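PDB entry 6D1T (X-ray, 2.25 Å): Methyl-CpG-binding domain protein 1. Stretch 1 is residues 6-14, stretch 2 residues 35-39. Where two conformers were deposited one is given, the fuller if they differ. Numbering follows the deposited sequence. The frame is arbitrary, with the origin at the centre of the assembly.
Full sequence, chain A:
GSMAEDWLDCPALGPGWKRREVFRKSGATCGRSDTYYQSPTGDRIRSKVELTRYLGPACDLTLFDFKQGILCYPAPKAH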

ATOM      1  N   ASP A   6      -8.919  -4.007   8.033  0.50 68.05           N
ATOM      2  CA  ASP A   6      -9.772  -2.970   7.423  0.50 65.86           C
ATOM      3  C   ASP A   6      -8.870  -1.892   6.793  0.50 61.11           C
ATOM      4  O   ASP A   6      -7.647  -1.896   7.002  0.50 58.91           O
ATOM      5  CB  ASP A   6     -10.750  -2.411   8.460  0.50 69.25           C
ATOM      6  CG  ASP A   6     -11.216  -3.444   9.480  0.50 70.71           C
ATOM      7  N   TRP A   7      -9.463  -0.995   6.003  1.00 59.19           N
ATOM      8  CA  TRP A   7      -8.709   0.109   5.359  1.00 54.97           C
ATOM      9  C   TRP A   7      -8.411   1.210   6.388  1.00 52.04           C
ATOM     10  O   TRP A   7      -9.300   1.615   7.115  1.00 52.88           O
ATOM     11  CB  TRP A   7      -9.499   0.685   4.175  1.00 57.21           C
ATOM     12  CG  TRP A   7      -9.607  -0.199   2.966  1.00 58.41           C
ATOM     13  CD1 TRP A   7     -10.684  -0.955   2.588  1.00 60.46           C
ATOM     14  CD2 TRP A   7      -8.608  -0.382   1.944  1.00 56.17           C
ATOM     15  NE1 TRP A   7     -10.409  -1.618   1.422  1.00 61.09           N
ATOM     16  CE2 TRP A   7      -9.147  -1.277   0.997  1.00 57.88           C
ATOM     17  CE3 TRP A   7      -7.317   0.112   1.746  1.00 54.62           C
ATOM     18  CZ2 TRP A   7      -8.435  -1.679  -0.132  1.00 56.43           C
ATOM     19  CZ3 TRP A   7      -6.606  -0.298   0.638  1.00 54.71           C
ATOM     20  CH2 TRP A   7      -7.166  -1.170  -0.296  1.00 55.02           C
ATOM     21  N   LEU A   8      -7.167   1.695   6.403  1.00 47.15           N
ATOM     22  CA  LEU A   8      -6.726   2.755   7.294  1.00 46.47           C
ATOM     23  C   LEU A   8      -6.052   3.865   6.508  1.00 43.41           C
ATOM     24  O   LEU A   8      -5.345   3.618   5.600  1.00 40.00           O
ATOM     25  CB  LEU A   8      -5.712   2.206   8.286  1.00 46.79           C
ATOM     26  CG  LEU A   8      -6.206   1.069   9.165  1.00 49.90           C
ATOM     27  CD1 LEU A   8      -5.112   0.682  10.132  1.00 51.22           C
ATOM     28  CD2 LEU A   8      -7.481   1.453   9.919  1.00 52.27           C
ATOM     29  N   ASP A   9      -6.213   5.087   6.967  1.00 43.94           N
ATOM     30  CA  ASP A   9      -5.518   6.197   6.361  1.00 42.77           C
ATOM     31  C   ASP A   9      -4.012   5.898   6.281  1.00 42.04           C
ATOM     32  O   ASP A   9      -3.414   5.322   7.201  1.00 41.34           O
ATOM     33  CB  ASP A   9      -5.742   7.470   7.166  1.00 43.87           C
ATOM     34  CG  ASP A   9      -7.199   7.831   7.285  1.00 44.71           C
ATOM     35  OD1 ASP A   9      -7.902   7.724   6.277  1.00 44.82           O
ATOM     36  OD2 ASP A   9      -7.612   8.225   8.381  1.00 48.04           O
ATOM     37  N   CYS A  10      -3.404   6.369   5.221  1.00 41.25           N
ATOM     38  CA  CYS A  10      -1.981   6.314   5.099  1.00 42.50           C
ATOM     39  C   CYS A  10      -1.438   7.735   4.861  1.00 44.02           C
ATOM     40  O   CYS A  10      -1.331   8.168   3.727  1.00 43.45           O
ATOM     41  CB  CYS A  10      -1.566   5.372   3.973  1.00 41.08           C
ATOM     42  SG  CYS A  10       0.227   5.312   3.779  1.00 42.37           S
ATOM     43  N   PRO A  11      -1.104   8.460   5.940  1.00 47.63           N
ATOM     44  CA  PRO A  11      -0.623   9.874   5.851  1.00 50.40           C
ATOM     45  C   PRO A  11       0.795  10.030   5.266  1.00 52.66           C
ATOM     46  O   PRO A  11       1.082  11.016   4.646  1.00 53.87           O
ATOM     47  CB  PRO A  11      -0.641  10.410   7.285  1.00 52.09           C
ATOM     48  CG  PRO A  11      -0.667   9.174   8.180  1.00 51.48           C
ATOM     49  CD  PRO A  11      -1.256   8.050   7.351  1.00 48.49           C
ATOM     50  N   ALA A  12       1.668   9.059   5.433  1.00 54.63           N
ATOM     51  CA  ALA A  12       2.956   9.067   4.707  1.00 55.90           C
ATOM     52  C   ALA A  12       2.741   9.339   3.214  1.00 54.63           C
ATOM     53  O   ALA A  12       3.604   9.944   2.582  1.00 58.43           O
ATOM     54  CB  ALA A  12       3.666   7.751   4.895  1.00 56.31           C
ATOM     55  N   LEU A  13       1.625   8.874   2.653  1.00 51.32           N
ATOM     56  CA  LEU A  13       1.336   9.056   1.214  1.00 50.83           C
ATOM     57  C   LEU A  13       0.477  10.289   0.984  1.00 52.98           C
ATOM     58  O   LEU A  13       0.519  10.846  -0.075  1.00 55.01           O
ATOM     59  CB  LEU A  13       0.611   7.828   0.654  1.00 47.92           C
ATOM     60  CG  LEU A  13       1.493   6.619   0.359  1.00 46.61           C
ATOM     61  CD1 LEU A  13       0.693   5.550  -0.316  1.00 44.38           C
ATOM     62  CD2 LEU A  13       2.699   6.991  -0.494  1.00 48.30           C
ATOM     63  N   GLY A  14      -0.356  10.642   1.946  1.00 54.49           N
ATOM     64  CA  GLY A  14      -1.029  11.918   1.918  1.00 55.57           C
ATOM     65  C   GLY A  14      -2.539  11.776   1.958  1.00 52.79           C
ATOM     66  O   GLY A  14      -3.080  10.716   1.782  1.00 50.41           O
TER
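Stretch 2 (35-39) TYYQS

Residues 35-39 of methyl-CpG-binding domain protein 1 lie against residues 6-14 of the same chain, a contact made by side chains of stretch 1 against both side chains and backbone of stretch 2, with no hydrogen bond between the two stretches. Stretch 2 is extended: Thr 35 to Gln 38 form the end of a strand that begins earlier in the chain, and Ser 39 leaves it. Stretch 1 is more irregular. Leu 8 and Asp 9 are in strand conformation, and after Cys 10 the chain turns through Pro 11, Ala 12 and Leu 13, which have helical backbone angles; the carbonyl O of Cys 10 accepts hydrogen bonds from N of Leu 13 and N of Gly 14, both at 3.2 Å. The backbones stay well apart, with CA of Trp 7 8.6 Å from CA of Gln 38, CA of Cys 10 8.5 Å from CA of Tyr 37 and CA of Leu 13 9.2 Å from CA of Ser 39, and the side chains of Trp 7, Cys 10 and Leu 13 cross the gap; the partners Gln 38, Tyr 37 and Ser 39 do not follow in order, so the stretches are not paired in register like neighbouring strands.

Trp 7 has the largest covered area. With chi1 in m, its indole reaches over the strand, and CZ3 comes within 3.7 Å of three backbone atoms, O of Tyr 36, C of Tyr 37 and N of Gln 38. Gln 38, its CA-to-CB bond directed toward stretch 1, places CB over one face of the indole, 4.1 Å from the centroid of the six-membered ring and 27° off its normal, a CH-pi contact; CB lies 3.8 Å from Trp 7 CZ3. Tyr 36 also directs its CA-to-CB bond toward stretch 1, and its CB packs 3.9 Å from CH2 of Trp 7, but its ring leads away, so the contact is made near the backbone.

Tyr 37, between these two, covers the next largest area. Its CA-to-CB bond points away from stretch 1, yet with chi1 in m the end of the side chain comes nearer. Cys 10, chi1 in t, sets SG at the ring edge, 3.9 Å from CE1 of Tyr 37 and 5.2 Å from the ring centroid, 77° off the normal: a sulfur-aromatic approach near the ring plane. Leu 13, brought round by the turn, adds an apolar contact, its CD1 3.8 Å from CD1 of Tyr 37. The hydroxyl of Tyr 37 is hydrogen-bonded elsewhere in the structure. Thr 35 and Ser 39 make no contact with stretch 1. The two stretches bury 260 Å² in all, both sides summed.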

ATOM      1  N   THR A  35       0.222  -6.189   1.313  1.00 36.04           N
ATOM      2  CA  THR A  35      -0.162  -4.849   1.606  1.00 37.39           C
ATOM      3  C   THR A  35      -0.827  -4.262   0.355  1.00 39.04           C
ATOM      4  O   THR A  35      -0.283  -4.418  -0.731  1.00 38.61           O
ATOM      5  CB  THR A  35       1.068  -4.042   2.026  1.00 38.86           C
ATOM      6  OG1 THR A  35       1.492  -4.483   3.312  1.00 43.76           O
ATOM      7  CG2 THR A  35       0.808  -2.561   2.108  1.00 38.07           C
ATOM      8  N   TYR A  36      -1.982  -3.606   0.527  1.00 39.63           N
ATOM      9  CA  TYR A  36      -2.752  -2.964  -0.565  1.00 40.53           C
ATOM     10  C   TYR A  36      -2.907  -1.447  -0.301  1.00 41.42           C
ATOM     11  O   TYR A  36      -2.959  -0.988   0.859  1.00 41.02           O
ATOM     12  CB  TYR A  36      -4.115  -3.644  -0.696  1.00 41.64           C
ATOM     13  CG  TYR A  36      -4.003  -5.116  -1.007  1.00 42.94           C
ATOM     14  CD1 TYR A  36      -3.790  -5.560  -2.299  1.00 43.03           C
ATOM     15  CD2 TYR A  36      -4.096  -6.074  -0.013  1.00 44.37           C
ATOM     16  CE1 TYR A  36      -3.662  -6.915  -2.592  1.00 43.78           C
ATOM     17  CE2 TYR A  36      -3.976  -7.427  -0.290  1.00 43.37           C
ATOM     18  CZ  TYR A  36      -3.750  -7.858  -1.584  1.00 43.88           C
ATOM     19  OH  TYR A  36      -3.625  -9.202  -1.863  1.00 42.44           O
ATOM     20  N   TYR A  37      -2.951  -0.646  -1.372  1.00 40.19           N
ATOM     21  CA  TYR A  37      -3.262   0.759  -1.213  1.00 38.67           C
ATOM     22  C   TYR A  37      -4.463   1.124  -2.085  1.00 40.43           C
ATOM     23  O   TYR A  37      -4.764   0.458  -3.071  1.00 40.08           O
ATOM     24  CB  TYR A  37      -2.044   1.628  -1.512  1.00 38.33           C
ATOM     25  CG  TYR A  37      -0.941   1.466  -0.505  1.00 38.03           C
ATOM     26  CD1 TYR A  37      -0.897   2.243   0.629  1.00 37.38           C
ATOM     27  CD2 TYR A  37       0.041   0.501  -0.667  1.00 37.84           C
ATOM     28  CE1 TYR A  37       0.112   2.090   1.558  1.00 38.58           C
ATOM     29  CE2 TYR A  37       1.058   0.336   0.259  1.00 37.93           C
ATOM     30  CZ  TYR A  37       1.069   1.117   1.389  1.00 37.94           C
ATOM     31  OH  TYR A  37       2.035   0.957   2.317  1.00 40.58           O
ATOM     32  N   GLN A  38      -5.138   2.204  -1.658  1.00 41.63           N
ATOM     33  CA  GLN A  38      -6.204   2.805  -2.370  1.00 42.57           C
ATOM     34  C   GLN A  38      -5.991   4.331  -2.369  1.00 41.75           C
ATOM     35  O   GLN A  38      -5.813   4.997  -1.310  1.00 39.12           O
ATOM     36  CB  GLN A  38      -7.550   2.413  -1.778  1.00 44.80           C
ATOM     37  CG  GLN A  38      -8.709   3.204  -2.370  1.00 50.47           C
ATOM     38  CD  GLN A  38     -10.045   2.731  -1.832  1.00 54.96           C
ATOM     39  OE1 GLN A  38     -10.506   1.634  -2.137  1.00 58.04           O
ATOM     40  NE2 GLN A  38     -10.672   3.555  -1.007  1.00 56.56           N
ATOM     41  N   SER A  39      -6.038   4.857  -3.586  1.00 39.84           N
ATOM     42  CA  SER A  39      -5.770   6.196  -3.859  1.00 41.65           C
ATOM     43  C   SER A  39      -6.967   7.075  -3.451  1.00 43.42           C
ATOM     44  O   SER A  39      -8.110   6.598  -3.291  1.00 44.18           O
ATOM     45  CB  SER A  39      -5.457   6.368  -5.317  1.00 42.60           C
ATOM     46  OG  SER A  39      -6.659   6.584  -6.043  1.00 41.31           O
TER